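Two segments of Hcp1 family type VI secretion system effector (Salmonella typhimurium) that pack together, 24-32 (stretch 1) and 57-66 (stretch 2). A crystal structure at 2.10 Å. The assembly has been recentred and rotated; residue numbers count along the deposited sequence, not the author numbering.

Stretch 1, residues 24-32: EIEVLSWRW
Stretch 2 57-66: DFDHYIDRAS

Two antiparallel strands pair edge to edge, locked at one end by an Arg-Asp salt bridge and continued at the other by apolar and water-mediated contacts. Strands 29-31 and 57-61 run at 173°, their axes approaching to 4.6 Å, with Trp-30 opposite Phe-58 (CA-CA 4.0 Å) and Arg-31 opposite Asp-57 (CA-CA 5.3 Å). Residues 29-32 are almost fully extended (phi near -164°, psi near 160°). Arg-31 and Asp-57 exchange two backbone bonds: Arg-31 N to Asp-57 O, 2.8 Å, and Asp-57 N to Arg-31 O, 2.9 Å. Asp-59 N donates to Ser-29 O (2.9 Å), whereas Asp-59 O accepts from Leu-28 N (2.8 Å), where Leu-28 bends the chain (phi/psi -79/-40°).

Ser-29, Arg-31, Asp-57 and Asp-59 share one face. Arg-31 (p, m, m) folds back so that its NH2 meets Asp-57 OD1 at 2.8 Å, near the guanidinium plane, while its NH1 donates to Ser-29 OG (2.9 Å). A water links Ser-29 OG (2.9 Å) to Asp-59 OD2 (2.8 Å). Trp-30 and Phe-58, both p, occupy the other face, CB to CB 4.0 Å; the Trp-30 indole leads away, whereas buried Phe-58 receives Val-27 CG2 at 4.2 Å from its CD1.

Beyond the bridged residues, Leu-28 (m, t) sets CD1 over one face of the Tyr-61 ring, 4.0 Å from the centroid, a CH-pi contact. Another water accepts from Tyr-61 N (2.9 Å) and donates to Glu-26 O (2.6 Å). Buried Ile-25 (m, t) points toward stretch 2, its CD1 3.6 Å from Ala-65 CB, an apolar contact. Asp-63 (p) opens a type I turn to Ser-66, where OD1 caps Ala-65 N (2.9 Å); its OD2 also accepts from His-60 ND1 (2.8 Å). Together the stretches bury 652 Å².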

# COMPACT_ATOMS: atom_id res chain seq x y z
N GLU A 24 -8.50 -5.83 -8.20
CA GLU A 24 -7.54 -5.25 -7.27
C GLU A 24 -6.59 -6.34 -6.80
O GLU A 24 -6.80 -7.52 -7.07
CB GLU A 24 -8.26 -4.58 -6.10
CG GLU A 24 -9.19 -3.50 -6.58
CD GLU A 24 -9.91 -2.77 -5.46
OE1 GLU A 24 -10.88 -2.05 -5.76
OE2 GLU A 24 -9.53 -2.93 -4.28
N ILE A 25 -5.53 -5.92 -6.11
CA ILE A 25 -4.54 -6.86 -5.60
C ILE A 25 -4.97 -7.37 -4.24
O ILE A 25 -5.26 -6.58 -3.33
CB ILE A 25 -3.16 -6.21 -5.49
CG1 ILE A 25 -2.66 -5.77 -6.86
CG2 ILE A 25 -2.17 -7.19 -4.86
CD1 ILE A 25 -1.54 -4.74 -6.76
N GLU A 26 -4.98 -8.69 -4.08
CA GLU A 26 -5.26 -9.30 -2.79
C GLU A 26 -3.96 -9.34 -1.99
O GLU A 26 -2.96 -9.92 -2.43
CB GLU A 26 -5.86 -10.69 -2.97
CG GLU A 26 -7.26 -10.64 -3.60
CD GLU A 26 -7.94 -12.00 -3.67
OE1 GLU A 26 -7.31 -13.00 -3.30
OE2 GLU A 26 -9.11 -12.06 -4.09
N VAL A 27 -3.97 -8.72 -0.82
CA VAL A 27 -2.76 -8.48 -0.05
C VAL A 27 -2.68 -9.48 1.09
O VAL A 27 -3.64 -9.66 1.84
CB VAL A 27 -2.73 -7.04 0.49
CG1 VAL A 27 -1.66 -6.89 1.58
CG2 VAL A 27 -2.51 -6.07 -0.66
N LEU A 28 -1.51 -10.11 1.24
CA LEU A 28 -1.28 -11.03 2.35
C LEU A 28 -0.96 -10.28 3.65
O LEU A 28 -1.46 -10.66 4.71
CB LEU A 28 -0.16 -12.00 1.99
CG LEU A 28 -0.46 -12.86 0.74
CD1 LEU A 28 0.80 -13.45 0.17
CD2 LEU A 28 -1.50 -13.95 1.06
N SER A 29 -0.16 -9.21 3.58
CA SER A 29 0.20 -8.42 4.75
C SER A 29 0.81 -7.11 4.28
O SER A 29 1.19 -6.97 3.11
CB SER A 29 1.18 -9.18 5.65
OG SER A 29 2.44 -9.30 5.05
N TRP A 30 0.93 -6.16 5.20
CA TRP A 30 1.34 -4.80 4.85
C TRP A 30 1.80 -4.10 6.11
O TRP A 30 1.38 -4.45 7.21
CB TRP A 30 0.20 -4.02 4.19
CG TRP A 30 -0.98 -3.87 5.09
CD1 TRP A 30 -2.08 -4.68 5.14
CD2 TRP A 30 -1.17 -2.87 6.09
NE1 TRP A 30 -2.94 -4.24 6.11
CE2 TRP A 30 -2.40 -3.13 6.72
CE3 TRP A 30 -0.41 -1.77 6.53
CZ2 TRP A 30 -2.91 -2.33 7.76
CZ3 TRP A 30 -0.91 -0.97 7.58
CH2 TRP A 30 -2.15 -1.26 8.17
N ARG A 31 2.65 -3.09 5.95
CA ARG A 31 3.06 -2.25 7.07
C ARG A 31 3.66 -0.95 6.55
O ARG A 31 4.17 -0.88 5.42
CB ARG A 31 4.06 -2.98 7.99
CG ARG A 31 5.47 -3.15 7.44
CD ARG A 31 5.54 -4.32 6.46
NE ARG A 31 4.97 -5.55 7.01
CZ ARG A 31 4.61 -6.60 6.27
NH1 ARG A 31 4.09 -7.68 6.85
NH2 ARG A 31 4.74 -6.56 4.96
N TRP A 32 3.60 0.07 7.40
CA TRP A 32 4.24 1.36 7.18
C TRP A 32 4.25 2.07 8.53
O TRP A 32 3.57 1.65 9.46
CB TRP A 32 3.53 2.20 6.11
CG TRP A 32 2.08 2.58 6.42
CD1 TRP A 32 0.97 1.82 6.25
CD2 TRP A 32 1.61 3.85 6.94
NE1 TRP A 32 -0.16 2.52 6.63
CE2 TRP A 32 0.21 3.76 7.05
CE3 TRP A 32 2.24 5.03 7.32
CZ2 TRP A 32 -0.57 4.82 7.53
CZ3 TRP A 32 1.47 6.09 7.78
CH2 TRP A 32 0.08 5.97 7.89
N ASP A 57 5.14 -1.18 2.69
CA ASP A 57 5.63 -2.53 2.40
C ASP A 57 4.44 -3.47 2.38
O ASP A 57 3.68 -3.52 3.35
CB ASP A 57 6.68 -2.95 3.44
CG ASP A 57 7.23 -4.38 3.22
OD1 ASP A 57 6.44 -5.34 3.08
OD2 ASP A 57 8.46 -4.56 3.24
N PHE A 58 4.25 -4.22 1.29
CA PHE A 58 3.18 -5.21 1.28
C PHE A 58 3.65 -6.49 0.61
O PHE A 58 4.63 -6.50 -0.14
CB PHE A 58 1.88 -4.67 0.63
CG PHE A 58 1.92 -4.56 -0.87
CD1 PHE A 58 1.50 -5.61 -1.67
CD2 PHE A 58 2.29 -3.38 -1.48
CE1 PHE A 58 1.52 -5.51 -3.05
CE2 PHE A 58 2.30 -3.26 -2.87
CZ PHE A 58 1.91 -4.33 -3.65
N ASP A 59 2.93 -7.57 0.89
CA ASP A 59 3.20 -8.90 0.35
C ASP A 59 1.98 -9.37 -0.44
O ASP A 59 0.84 -9.14 -0.02
CB ASP A 59 3.51 -9.90 1.49
CG ASP A 59 4.11 -11.23 1.00
OD1 ASP A 59 4.57 -11.35 -0.17
OD2 ASP A 59 4.13 -12.17 1.81
N HIS A 60 2.21 -9.99 -1.59
CA HIS A 60 1.09 -10.64 -2.26
C HIS A 60 1.61 -11.88 -2.97
O HIS A 60 2.82 -12.05 -3.16
CB HIS A 60 0.38 -9.69 -3.24
CG HIS A 60 1.20 -9.35 -4.46
ND1 HIS A 60 0.69 -9.41 -5.74
CD2 HIS A 60 2.49 -8.97 -4.58
CE1 HIS A 60 1.64 -9.08 -6.60
NE2 HIS A 60 2.74 -8.81 -5.92
N TYR A 61 0.70 -12.77 -3.34
CA TYR A 61 1.08 -13.85 -4.25
C TYR A 61 1.46 -13.25 -5.59
O TYR A 61 0.91 -12.23 -6.00
CB TYR A 61 -0.07 -14.86 -4.42
CG TYR A 61 -0.32 -15.68 -3.18
CD1 TYR A 61 0.69 -16.44 -2.62
CD2 TYR A 61 -1.56 -15.70 -2.57
CE1 TYR A 61 0.49 -17.18 -1.49
CE2 TYR A 61 -1.79 -16.45 -1.42
CZ TYR A 61 -0.75 -17.18 -0.89
OH TYR A 61 -0.93 -17.94 0.24
N ILE A 62 2.44 -13.86 -6.26
CA ILE A 62 2.78 -13.36 -7.59
C ILE A 62 1.56 -13.50 -8.46
O ILE A 62 0.91 -14.55 -8.49
CB ILE A 62 4.00 -14.11 -8.16
CG1 ILE A 62 5.23 -13.82 -7.31
CG2 ILE A 62 4.21 -13.71 -9.63
CD1 ILE A 62 6.48 -14.59 -7.69
N ASP A 63 1.18 -12.41 -9.12
CA ASP A 63 -0.13 -12.39 -9.76
C ASP A 63 -0.08 -11.42 -10.94
O ASP A 63 1.00 -10.99 -11.35
CB ASP A 63 -1.23 -12.05 -8.74
CG ASP A 63 -1.04 -10.68 -8.08
OD1 ASP A 63 -0.38 -9.81 -8.68
OD2 ASP A 63 -1.58 -10.48 -6.96
N ARG A 64 -1.27 -11.06 -11.46
CA ARG A 64 -1.34 -10.23 -12.66
C ARG A 64 -0.66 -8.88 -12.47
O ARG A 64 -0.20 -8.28 -13.45
CB ARG A 64 -2.81 -10.03 -13.07
CG ARG A 64 -3.01 -9.04 -14.22
CD ARG A 64 -4.44 -8.54 -14.33
NE ARG A 64 -5.28 -9.42 -15.13
CZ ARG A 64 -5.43 -9.32 -16.45
NH1 ARG A 64 -4.79 -8.38 -17.13
NH2 ARG A 64 -6.22 -10.17 -17.10
N ALA A 65 -0.57 -8.37 -11.24
CA ALA A 65 0.06 -7.07 -11.04
C ALA A 65 1.58 -7.13 -11.13
O ALA A 65 2.22 -6.12 -11.42
CB ALA A 65 -0.34 -6.49 -9.68
N SER A 66 2.16 -8.32 -10.93
CA SER A 66 3.60 -8.42 -10.76
C SER A 66 4.40 -7.89 -11.94
O SER A 66 5.31 -7.07 -11.71
CB SER A 66 3.96 -9.88 -10.43
OG SER A 66 3.46 -10.22 -9.15
O HOH W 1 -2.09 -12.38 -2.87
O HOH W 2 -4.22 -9.99 -7.15
O HOH W 3 3.27 -12.03 4.43